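Local coordinates for (R)-specific secondary-alkylsulfatase (Pseudomonas sp., PDB 4AXH), which hydrolyses (R)-secondary-alkyl sulfates with strict inversion of configuration, as a zinc-dependent homodimeric enzyme of the metallo-beta-lactamase superfamily, giving (S)-alcohols and sulfate, at residues N102-R107 with Q511-L516. Sequence-based numbering, arbitrary orientation.
Sequences NPSLWR and QTENAL. Unlike the reference sequence in segment 102-107: R107 (reference His).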
ATOM      1  N   ASN A 102      -2.570 -13.691 -28.731  1.00 35.63           N
ATOM      2  CA  ASN A 102      -2.823 -12.298 -29.040  1.00 32.98           C
ATOM      3  C   ASN A 102      -1.682 -11.754 -29.892  1.00 35.25           C
ATOM      4  O   ASN A 102      -0.521 -11.931 -29.532  1.00 36.09           O
ATOM      5  CB  ASN A 102      -2.938 -11.520 -27.764  1.00 28.22           C
ATOM      6  CG  ASN A 102      -3.376 -10.082 -27.975  1.00 39.55           C
ATOM      7  OD1 ASN A 102      -2.727  -9.287 -28.677  1.00 26.29           O
ATOM      8  ND2 ASN A 102      -4.432  -9.694 -27.286  1.00 18.82           N
ATOM      9  N   PRO A 103      -1.999 -11.124 -31.044  1.00 30.33           N
ATOM     10  CA  PRO A 103      -0.943 -10.664 -31.961  1.00 29.10           C
ATOM     11  C   PRO A 103       0.034  -9.650 -31.396  1.00 30.39           C
ATOM     12  O   PRO A 103       1.185  -9.690 -31.810  1.00 30.16           O
ATOM     13  CB  PRO A 103      -1.727 -10.154 -33.174  1.00 30.30           C
ATOM     14  CG  PRO A 103      -3.029 -10.794 -33.094  1.00 34.15           C
ATOM     15  CD  PRO A 103      -3.329 -10.884 -31.635  1.00 30.82           C
ATOM     16  N   SER A 104      -0.411  -8.770 -30.462  1.00 25.28           N
ATOM     17  CA  SER A 104       0.439  -7.774 -29.794  0.50 24.95           C
ATOM     18  C   SER A 104       1.456  -8.467 -28.871  1.00 29.49           C
ATOM     19  O   SER A 104       2.607  -8.076 -28.836  1.00 29.94           O
ATOM     20  CB  SER A 104      -0.424  -6.812 -28.984  0.50 27.16           C
ATOM     21  OG  SER A 104       0.329  -5.747 -28.428  0.50 28.24           O
ATOM     22  N   LEU A 105       1.004  -9.507 -28.120  1.00 26.97           N
ATOM     23  CA  LEU A 105       1.833 -10.304 -27.226  1.00 27.79           C
ATOM     24  C   LEU A 105       2.925 -11.027 -28.060  1.00 33.48           C
ATOM     25  O   LEU A 105       4.105 -11.021 -27.666  1.00 34.69           O
ATOM     26  CB  LEU A 105       0.990 -11.319 -26.439  1.00 27.57           C
ATOM     27  CG  LEU A 105       1.754 -12.211 -25.394  1.00 30.59           C
ATOM     28  CD1 LEU A 105       2.796 -11.430 -24.573  1.00 29.01           C
ATOM     29  CD2 LEU A 105       0.789 -12.874 -24.462  1.00 31.61           C
ATOM     30  N   TRP A 106       2.515 -11.601 -29.215  1.00 26.09           N
ATOM     31  CA  TRP A 106       3.378 -12.291 -30.161  0.50 22.95           C
ATOM     32  C   TRP A 106       4.455 -11.340 -30.720  1.00 30.66           C
ATOM     33  O   TRP A 106       5.562 -11.773 -30.990  1.00 34.30           O
ATOM     34  CB  TRP A 106       2.509 -12.842 -31.299  0.50 18.70           C
ATOM     35  CG  TRP A 106       3.227 -13.705 -32.284  0.50 16.61           C
ATOM     36  CD1 TRP A 106       3.913 -13.290 -33.376  0.50 18.43           C
ATOM     37  CD2 TRP A 106       3.254 -15.143 -32.312  0.50 15.99           C
ATOM     38  NE1 TRP A 106       4.404 -14.372 -34.064  0.50 17.32           N
ATOM     39  CE2 TRP A 106       4.002 -15.525 -33.441  0.50 18.05           C
ATOM     40  CE3 TRP A 106       2.701 -16.153 -31.493  0.50 17.00           C
ATOM     41  CZ2 TRP A 106       4.216 -16.868 -33.782  0.50 16.56           C
ATOM     42  CZ3 TRP A 106       2.939 -17.487 -31.820  0.50 17.44           C
ATOM     43  CH2 TRP A 106       3.681 -17.829 -32.957  0.50 17.55           C
ATOM     44  N   ARG A 107       4.109 -10.068 -30.942  1.00 25.72           N
ATOM     45  CA  ARG A 107       4.982  -9.029 -31.465  1.00 24.54           C
ATOM     46  C   ARG A 107       6.110  -8.829 -30.446  1.00 30.83           C
ATOM     47  O   ARG A 107       7.279  -8.803 -30.835  1.00 29.61           O
ATOM     48  CB  ARG A 107       4.168  -7.715 -31.605  1.00 21.34           C
ATOM     49  CG  ARG A 107       4.595  -6.831 -32.739  1.00 19.87           C
ATOM     50  CD  ARG A 107       5.525  -5.778 -32.281  1.00  6.23           C
ATOM     51  NE  ARG A 107       6.170  -5.193 -33.455  1.00 56.66           N
ATOM     52  CZ  ARG A 107       6.863  -4.053 -33.443  1.00108.07           C
ATOM     53  NH1 ARG A 107       6.985  -3.354 -32.318  1.00109.45           N
ATOM     54  NH2 ARG A 107       7.422  -3.594 -34.556  1.00108.65           N
ATOM     55  N   GLN A 511      -6.335 -15.022 -25.351  1.00 38.58           N
ATOM     56  CA  GLN A 511      -6.868 -13.698 -25.661  1.00 37.46           C
ATOM     57  C   GLN A 511      -6.044 -12.515 -25.168  1.00 38.00           C
ATOM     58  O   GLN A 511      -5.962 -11.515 -25.878  1.00 37.67           O
ATOM     59  CB  GLN A 511      -8.335 -13.567 -25.165  1.00 38.40           C
ATOM     60  CG  GLN A 511      -9.384 -14.204 -26.083  1.00 34.72           C
ATOM     61  CD  GLN A 511     -10.780 -14.093 -25.531  1.00 59.44           C
ATOM     62  OE1 GLN A 511     -11.104 -13.193 -24.727  1.00 51.07           O
ATOM     63  NE2 GLN A 511     -11.655 -15.003 -25.969  1.00 55.21           N
ATOM     64  N   THR A 512      -5.508 -12.589 -23.936  1.00 33.28           N
ATOM     65  CA  THR A 512      -4.738 -11.511 -23.279  1.00 31.79           C
ATOM     66  C   THR A 512      -3.432 -11.097 -23.937  1.00 35.63           C
ATOM     67  O   THR A 512      -2.617 -11.948 -24.332  1.00 35.96           O
ATOM     68  CB  THR A 512      -4.572 -11.736 -21.787  1.00 34.82           C
ATOM     69  OG1 THR A 512      -4.029 -10.552 -21.218  1.00 37.52           O
ATOM     70  CG2 THR A 512      -3.663 -12.917 -21.455  1.00 32.83           C
ATOM     71  N   GLU A 513      -3.235  -9.765 -23.995  1.00 30.12           N
ATOM     72  CA  GLU A 513      -2.062  -9.055 -24.509  1.00 28.62           C
ATOM     73  C   GLU A 513      -0.914  -9.128 -23.485  1.00 31.46           C
ATOM     74  O   GLU A 513       0.268  -9.094 -23.855  1.00 31.13           O
ATOM     75  CB  GLU A 513      -2.460  -7.588 -24.740  1.00 29.69           C
ATOM     76  CG  GLU A 513      -1.314  -6.639 -24.999  1.00 32.92           C
ATOM     77  CD  GLU A 513      -1.734  -5.326 -25.604  1.00 36.90           C
ATOM     78  OE1 GLU A 513      -2.766  -4.773 -25.160  1.00 27.37           O
ATOM     79  OE2 GLU A 513      -1.029  -4.856 -26.529  1.00 24.80           O
ATOM     80  N   ASN A 514      -1.284  -9.216 -22.206  1.00 27.26           N
ATOM     81  CA  ASN A 514      -0.391  -9.267 -21.066  1.00 27.57           C
ATOM     82  C   ASN A 514       0.283 -10.615 -20.918  1.00 33.31           C
ATOM     83  O   ASN A 514      -0.387 -11.644 -20.827  1.00 34.66           O
ATOM     84  CB  ASN A 514      -1.146  -8.878 -19.802  1.00 25.52           C
ATOM     85  CG  ASN A 514      -0.217  -8.606 -18.660  1.00 38.73           C
ATOM     86  OD1 ASN A 514       0.341  -9.530 -18.070  1.00 34.71           O
ATOM     87  ND2 ASN A 514      -0.008  -7.332 -18.343  1.00 25.16           N
ATOM     88  N   ALA A 515       1.613 -10.596 -20.876  1.00 29.94           N
ATOM     89  CA  ALA A 515       2.441 -11.790 -20.770  1.00 29.98           C
ATOM     90  C   ALA A 515       2.334 -12.440 -19.415  1.00 36.26           C
ATOM     91  O   ALA A 515       2.310 -13.661 -19.341  1.00 39.30           O
ATOM     92  CB  ALA A 515       3.877 -11.456 -21.067  1.00 30.41           C
ATOM     93  N   LEU A 516       2.247 -11.642 -18.344  1.00 29.98           N
ATOM     94  CA  LEU A 516       2.126 -12.132 -16.974  1.00 27.22           C
ATOM     95  C   LEU A 516       0.738 -12.732 -16.799  1.00 33.84           C
ATOM     96  O   LEU A 516       0.615 -13.806 -16.232  1.00 33.56           O
ATOM     97  CB  LEU A 516       2.406 -10.983 -15.984  1.00 25.85           C
ATOM     98  CG  LEU A 516       3.887 -10.748 -15.562  1.00 29.42           C
ATOM     99  CD1 LEU A 516       4.879 -10.989 -16.670  1.00 29.43           C
ATOM    100  CD2 LEU A 516       4.108  -9.376 -15.019  1.00 31.85           C
TER
HETATM  101  O   HOH W   1      -2.133 -14.116 -25.689  1.00 40.85           O
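N102, the N-cap of helix 103-111, faces the turn between helices 495-511 and 515-529 of the alkyl sulfatase dimerisation region and bonds within its own segment and across to 511-516. Its side chain leaves CA with CG anti to the backbone N (chi1 -173°). CB lies 3.5 Å from T512 O; CG is 3.8 Å from E513 CA; at the tip the amide splits its work. OD1 turns back to accept from S104 N at 3.0 Å, the capping bond, while ND2 reaches across to Q511 O at 2.8 Å, nearly straight (174°) and with the acceptor close to the amide plane. Bonds at both ends fix the rotation of this amide.

One turn up the helix, L105 puts CB over E513 O and CD1 against A515 CB (3.7 Å), while CD2 approaches T512 O. S104 OG, in the conformer given, lies doubtfully close to E513 OE2, as donor, and bonds Y416 OH; the other carboxylate oxygen, OE1, forms a salt bridge with R414, which probably helps keep E513 ionised. An ST turn, N514 N to T512 OG1, braces the turn. A water accepts from N102 N at 3.1 Å and lies 2.6 Å from T512 O.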